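Local coordinates for tail component (Lactobacillus phage J-1, PDB 5LY8), which probably binds cell-surface saccharides of its Lactobacillus host as the second carbohydrate-binding module of the phage's evolved distal tail protein, at residues Gln12-Val17 against Tyr230-Asn235; Gly88-Asn93 against Ser203-Gly208. One frame throughout, in Å; residues are numbered along the deposited sequence. Where two conformers were deposited one is given.

Interaction 1 of 2, residues Gln12-Val17 against Tyr230-Asn235; sequences QKSERV and YFEWIN
The guanidinium of Arg16 lies flat on the ring of Tyr230 in a stacked cation-pi contact: Arg16 CZ lies 3.8 Å from the centroid of the Tyr230 ring. The two planes are 16° apart. NH2 sits over the middle of the ring, while CG of Tyr230 lies over the centre of the guanidinium. At the guanidinium edge, near its plane, comes the carboxylate of Glu232. Both groups belong to neighbouring antiparallel strands in the six-stranded sheet of a beta-sandwich from the concanavalin clan; 11-20 is an outermost strand of that sheet. Arg16 and Glu232 form a non-hydrogen-bonded pair, and their salt bridge is side-on: NE and NH2 of Arg16 both donate to OE1 of Glu232, NE at 2.9 Å, from the same face of the carboxylate. NE arrives on the anti side of OE1, NH2 from above the plane. The other oxygen, OE2, is taken by Gln95 of strand 94-103. The bend at chi3 (-87°) brings NE of Arg16 to OE1 of Glu232.

Glu15 and Trp233 form a hydrogen-bonded pair whose side chains lie on the face opposite Arg16 and Glu232, with Glu15 N to Trp233 O at 2.8 Å and Trp233 N to Glu15 O at 2.9 Å. CE2 of Phe231 lies over the Trp233 ring, 3.7 Å above its plane. Indole NE1 is bound to Pro83 O, and Glu15 OE2 to Ser86. Val17 N donates to Phe231 O, and Val17 CG2 touches both Phe231 CD2, at the edge of the phenyl ring, and Trp233 CD1, each at 3.6 Å.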
loop_
_atom_site.group_PDB
_atom_site.type_symbol
_atom_site.label_atom_id
_atom_site.label_comp_id
_atom_site.label_asym_id
_atom_site.label_seq_id
_atom_site.Cartn_x
_atom_site.Cartn_y
_atom_site.Cartn_z
ATOM N N GLN A 12 0.753 -28.254 -1.129
ATOM C CA GLN A 12 0.513 -26.839 -0.807
ATOM C C GLN A 12 -0.512 -26.164 -1.719
ATOM O O GLN A 12 -0.674 -26.557 -2.837
ATOM C CB GLN A 12 1.814 -26.072 -0.870
ATOM C CG GLN A 12 2.847 -26.624 0.093
ATOM C CD GLN A 12 4.090 -25.792 0.114
ATOM O OE1 GLN A 12 4.616 -25.429 -0.926
ATOM N NE2 GLN A 12 4.581 -25.504 1.314
ATOM N N LYS A 13 -1.172 -25.115 -1.230
ATOM C CA LYS A 13 -2.063 -24.316 -2.059
ATOM C C LYS A 13 -2.079 -22.810 -1.660
ATOM O O LYS A 13 -1.505 -22.470 -0.653
ATOM C CB LYS A 13 -3.441 -24.918 -2.017
ATOM C CG LYS A 13 -4.161 -24.857 -0.698
ATOM C CD LYS A 13 -5.545 -25.468 -0.858
ATOM C CE LYS A 13 -6.277 -25.613 0.458
ATOM N NZ LYS A 13 -5.718 -26.710 1.273
ATOM N N SER A 14 -2.741 -21.948 -2.439
ATOM C CA SER A 14 -2.940 -20.559 -2.030
ATOM C C SER A 14 -4.312 -20.430 -1.381
ATOM O O SER A 14 -5.236 -21.186 -1.724
ATOM C CB SER A 14 -2.778 -19.601 -3.207
ATOM O OG SER A 14 -3.784 -19.752 -4.194
ATOM N N GLU A 15 -4.434 -19.529 -0.388
ATOM C CA GLU A 15 -5.683 -19.336 0.333
ATOM C C GLU A 15 -6.002 -17.848 0.353
ATOM O O GLU A 15 -5.333 -17.087 1.060
ATOM C CB GLU A 15 -5.622 -19.900 1.762
ATOM C CG GLU A 15 -5.251 -21.360 1.797
ATOM C CD GLU A 15 -5.069 -21.978 3.161
ATOM O OE1 GLU A 15 -4.916 -21.230 4.162
ATOM O OE2 GLU A 15 -5.000 -23.225 3.211
ATOM N N ARG A 16 -7.015 -17.431 -0.404
ATOM C CA ARG A 16 -7.413 -16.047 -0.437
ATOM C C ARG A 16 -8.163 -15.670 0.821
ATOM O O ARG A 16 -9.072 -16.397 1.235
ATOM C CB ARG A 16 -8.230 -15.740 -1.697
ATOM C CG ARG A 16 -8.169 -14.247 -2.000
ATOM C CD ARG A 16 -8.621 -13.941 -3.385
ATOM N NE ARG A 16 -7.529 -14.032 -4.350
ATOM C CZ ARG A 16 -7.633 -13.568 -5.585
ATOM N NH1 ARG A 16 -8.754 -12.992 -5.989
ATOM N NH2 ARG A 16 -6.608 -13.655 -6.420
ATOM N N VAL A 17 -7.735 -14.595 1.482
ATOM C CA VAL A 17 -8.348 -14.113 2.710
ATOM C C VAL A 17 -9.515 -13.202 2.364
ATOM O O VAL A 17 -10.564 -13.293 3.014
ATOM C CB VAL A 17 -7.276 -13.417 3.576
ATOM C CG1 VAL A 17 -7.880 -12.575 4.697
ATOM C CG2 VAL A 17 -6.313 -14.449 4.147
ATOM N N TYR A 230 -6.495 -7.748 -2.950
ATOM C CA TYR A 230 -6.640 -9.070 -2.349
ATOM C C TYR A 230 -5.400 -9.398 -1.576
ATOM O O TYR A 230 -4.304 -8.884 -1.845
ATOM C CB TYR A 230 -6.999 -10.194 -3.345
ATOM C CG TYR A 230 -5.996 -10.457 -4.434
ATOM C CD1 TYR A 230 -4.940 -11.346 -4.241
ATOM C CD2 TYR A 230 -6.142 -9.879 -5.687
ATOM C CE1 TYR A 230 -4.056 -11.651 -5.272
ATOM C CE2 TYR A 230 -5.249 -10.158 -6.719
ATOM C CZ TYR A 230 -4.217 -11.055 -6.510
ATOM O OH TYR A 230 -3.316 -11.301 -7.532
ATOM N N PHE A 231 -5.561 -10.338 -0.648
ATOM C CA PHE A 231 -4.451 -10.894 0.103
ATOM C C PHE A 231 -4.625 -12.399 0.068
ATOM O O PHE A 231 -5.742 -12.900 0.298
ATOM C CB PHE A 231 -4.486 -10.436 1.561
ATOM C CG PHE A 231 -3.409 -11.064 2.425
ATOM C CD1 PHE A 231 -2.209 -10.406 2.652
ATOM C CD2 PHE A 231 -3.583 -12.336 2.976
ATOM C CE1 PHE A 231 -1.221 -10.989 3.451
ATOM C CE2 PHE A 231 -2.579 -12.929 3.743
ATOM C CZ PHE A 231 -1.419 -12.251 3.995
ATOM N N GLU A 232 -3.543 -13.119 -0.230
ATOM C CA GLU A 232 -3.520 -14.571 -0.195
ATOM C C GLU A 232 -2.364 -15.105 0.593
ATOM O O GLU A 232 -1.234 -14.679 0.376
ATOM C CB GLU A 232 -3.386 -15.171 -1.611
ATOM C CG GLU A 232 -4.444 -14.825 -2.630
ATOM C CD GLU A 232 -4.160 -15.374 -4.018
ATOM O OE1 GLU A 232 -5.150 -15.575 -4.753
ATOM O OE2 GLU A 232 -2.973 -15.457 -4.420
ATOM N N TRP A 233 -2.634 -16.111 1.426
ATOM C CA TRP A 233 -1.575 -16.916 1.997
ATOM C C TRP A 233 -1.126 -17.843 0.860
ATOM O O TRP A 233 -1.978 -18.352 0.128
ATOM C CB TRP A 233 -2.091 -17.768 3.151
ATOM C CG TRP A 233 -2.471 -16.972 4.360
ATOM C CD1 TRP A 233 -3.722 -16.825 4.880
ATOM C CD2 TRP A 233 -1.596 -16.210 5.194
ATOM N NE1 TRP A 233 -3.666 -16.089 6.037
ATOM C CE2 TRP A 233 -2.375 -15.701 6.258
ATOM C CE3 TRP A 233 -0.215 -15.973 5.193
ATOM C CZ2 TRP A 233 -1.830 -14.908 7.275
ATOM C CZ3 TRP A 233 0.315 -15.164 6.187
ATOM C CH2 TRP A 233 -0.491 -14.641 7.204
ATOM N N ILE A 234 0.182 -18.050 0.697
ATOM C CA ILE A 234 0.679 -18.909 -0.379
ATOM C C ILE A 234 1.593 -19.994 0.185
ATOM O O ILE A 234 2.070 -19.887 1.324
ATOM C CB ILE A 234 1.320 -18.117 -1.538
ATOM C CG1 ILE A 234 2.595 -17.413 -1.073
ATOM C CG2 ILE A 234 0.310 -17.157 -2.234
ATOM C CD1 ILE A 234 3.341 -16.602 -2.127
ATOM N N ASN A 235 1.781 -21.076 -0.594
ATOM C CA ASN A 235 2.609 -22.224 -0.183
ATOM C C ASN A 235 2.094 -22.750 1.172
ATOM O O ASN A 235 2.876 -22.886 2.124
ATOM C CB ASN A 235 4.106 -21.823 -0.097
ATOM C CG ASN A 235 4.640 -21.185 -1.351
ATOM O OD1 ASN A 235 4.495 -21.700 -2.470
ATOM N ND2 ASN A 235 5.256 -20.035 -1.187
#

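Interaction 2 of 2, residues Gly88-Asn93 against Ser203-Gly208; sequences GSNTAN and SVPIDG
Asn90 and Thr91 meet the chain of Ser203-Ile206 where two loops of the beta-sandwich come together, one leading into strand 94-103 and the other into strand 208-216. The Asn90 side chain leaves the backbone with CG between its own N and carbonyl carbon (chi1 54°), which puts CG 3.7 Å from Pro205 CB. OD1 of Asn90 is the branch that touches the proline, 3.3 Å from Pro205 CB, and the two side chains cross at a slant. ND2 instead donates to a water, 2.9 Å away, and that water donates to Ile206 O at 2.8 Å, so the amide is tied to the second loop through solvent. Asn90 CB also rests on this carbonyl oxygen.

The direct polar link runs through the backbone: Ile206 N donates to Asn90 O at 3.2 Å, a long bond with the donor tilted 29° from the carbonyl plane. The same oxygen takes a CA-H...O contact from Pro205.

In the conformer described, Thr91 has CG2 anti to its carbonyl carbon and beside its N. This methyl makes the side-chain contacts of Thr91, with CG2 3.4 Å from Ser203 O and reaching on to Val204 C and Pro205 N. Ser89 OG accepts from Thr91 N at 3.0 Å, an ST turn, and Thr91 O is bound by Lys174. The buried Ile206 side chain packs on Phe231, Trp233 and Val123, while Asp207 and Gly208 form a classic beta bulge opposite Thr117.

With methyl or methylene groups set against oxygens around them, the join rests on one backbone hydrogen bond and one water bridge from an amide side chain, and no charged pair links the two segments.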
loop_
_atom_site.group_PDB
_atom_site.type_symbol
_atom_site.label_atom_id
_atom_site.label_comp_id
_atom_site.label_asym_id
_atom_site.label_seq_id
_atom_site.Cartn_x
_atom_site.Cartn_y
_atom_site.Cartn_z
ATOM N N GLY A 88 -2.574 -22.905 10.490
ATOM C CA GLY A 88 -2.403 -22.227 11.770
ATOM C C GLY A 88 -1.228 -21.286 11.851
ATOM O O GLY A 88 -0.749 -21.003 12.951
ATOM N N SER A 89 -0.760 -20.773 10.711
ATOM C CA SER A 89 0.364 -19.838 10.712
ATOM C C SER A 89 -0.037 -18.490 10.177
ATOM O O SER A 89 -0.784 -18.390 9.196
ATOM C CB SER A 89 1.531 -20.359 9.865
ATOM O OG SER A 89 2.566 -19.395 9.720
ATOM N N ASN A 90 0.493 -17.437 10.812
ATOM C CA ASN A 90 0.393 -16.090 10.277
ATOM C C ASN A 90 1.794 -15.509 10.016
ATOM O O ASN A 90 1.953 -14.311 9.754
ATOM C CB ASN A 90 -0.480 -15.157 11.097
ATOM C CG ASN A 90 -0.094 -15.090 12.536
ATOM O OD1 ASN A 90 0.965 -15.571 12.947
ATOM N ND2 ASN A 90 -0.984 -14.543 13.346
ATOM N N THR A 91 2.802 -16.386 10.048
ATOM C CA THR A 91 4.189 -15.998 9.759
ATOM C C THR A 91 4.598 -16.552 8.401
ATOM O O THR A 91 5.721 -16.305 7.948
ATOM C CB THR A 91 5.157 -16.489 10.848
ATOM O OG1 THR A 91 5.028 -17.911 10.983
ATOM C CG2 THR A 91 4.924 -15.801 12.195
ATOM N N ALA A 92 3.682 -17.283 7.739
ATOM C CA ALA A 92 3.894 -17.931 6.456
ATOM C C ALA A 92 3.936 -16.966 5.272
ATOM O O ALA A 92 3.704 -15.748 5.412
ATOM C CB ALA A 92 2.854 -19.041 6.257
ATOM N N ASN A 93 4.255 -17.514 4.096
ATOM C CA ASN A 93 4.380 -16.745 2.862
ATOM C C ASN A 93 3.051 -16.170 2.400
ATOM O O ASN A 93 1.986 -16.720 2.692
ATOM C CB ASN A 93 4.939 -17.626 1.748
ATOM C CG ASN A 93 6.326 -18.178 1.943
ATOM O OD1 ASN A 93 6.765 -19.047 1.164
ATOM N ND2 ASN A 93 7.027 -17.709 2.965
ATOM N N SER A 203 9.818 -15.181 10.980
ATOM C CA SER A 203 9.177 -15.414 12.277
ATOM C C SER A 203 8.215 -14.287 12.678
ATOM O O SER A 203 7.601 -14.373 13.753
ATOM C CB SER A 203 10.231 -15.594 13.365
ATOM O OG SER A 203 10.977 -16.774 13.101
ATOM N N VAL A 204 8.102 -13.249 11.855
ATOM C CA VAL A 204 7.302 -12.073 12.180
ATOM C C VAL A 204 5.885 -12.227 11.620
ATOM O O VAL A 204 5.728 -12.442 10.417
ATOM C CB VAL A 204 7.986 -10.785 11.651
ATOM C CG1 VAL A 204 7.104 -9.552 11.903
ATOM C CG2 VAL A 204 9.370 -10.609 12.287
ATOM N N PRO A 205 4.851 -12.141 12.476
ATOM C CA PRO A 205 3.483 -12.337 11.992
ATOM C C PRO A 205 2.836 -11.089 11.435
ATOM O O PRO A 205 3.316 -9.962 11.647
ATOM C CB PRO A 205 2.734 -12.801 13.243
ATOM C CG PRO A 205 3.532 -12.278 14.392
ATOM C CD PRO A 205 4.907 -12.013 13.949
ATOM N N ILE A 206 1.708 -11.291 10.768
ATOM C CA ILE A 206 0.830 -10.223 10.319
ATOM C C ILE A 206 -0.613 -10.570 10.685
ATOM O O ILE A 206 -0.979 -11.754 10.754
ATOM C CB ILE A 206 0.979 -9.788 8.839
ATOM C CG1 ILE A 206 0.747 -10.952 7.924
ATOM C CG2 ILE A 206 2.333 -9.056 8.561
ATOM C CD1 ILE A 206 0.462 -10.518 6.525
ATOM N N ASP A 207 -1.449 -9.539 10.890
ATOM C CA ASP A 207 -2.853 -9.751 11.226
ATOM C C ASP A 207 -3.779 -8.703 10.613
ATOM O O ASP A 207 -4.966 -8.696 10.927
ATOM C CB ASP A 207 -3.073 -9.814 12.761
ATOM C CG ASP A 207 -2.804 -8.482 13.464
ATOM O OD1 ASP A 207 -2.666 -7.473 12.777
ATOM O OD2 ASP A 207 -2.758 -8.459 14.717
ATOM N N GLY A 208 -3.270 -7.831 9.754
ATOM C CA GLY A 208 -4.123 -6.789 9.212
ATOM C C GLY A 208 -3.504 -6.077 8.048
ATOM O O GLY A 208 -2.305 -6.204 7.775
HETATM O O HOH W 1 -3.064 -13.257 11.738
#

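Interaction 1 and interaction 2 lie with centres about 12 Å apart on the same side of the domain, and they touch. Asn93, at the end of 88-93, sits beside 230-235: its OD1 is 3.0 Å from Asn235 ND2 and its O is 3.0 Å from Ile234 N, both probable hydrogen bonds. Trp233 packs its six-membered ring on the loop, with CH2 3.5 Å from Asn90 CA, and also touches Ile206. Trp233 of interaction 1 thus also packs on both segments of interaction 2. A bound magnesium ion lies about 10 Å from the Tyr230 side chain, and the Arg16 side chain is about 8 Å from that of its ligand Asp21; interaction 2 is away from both metal sites.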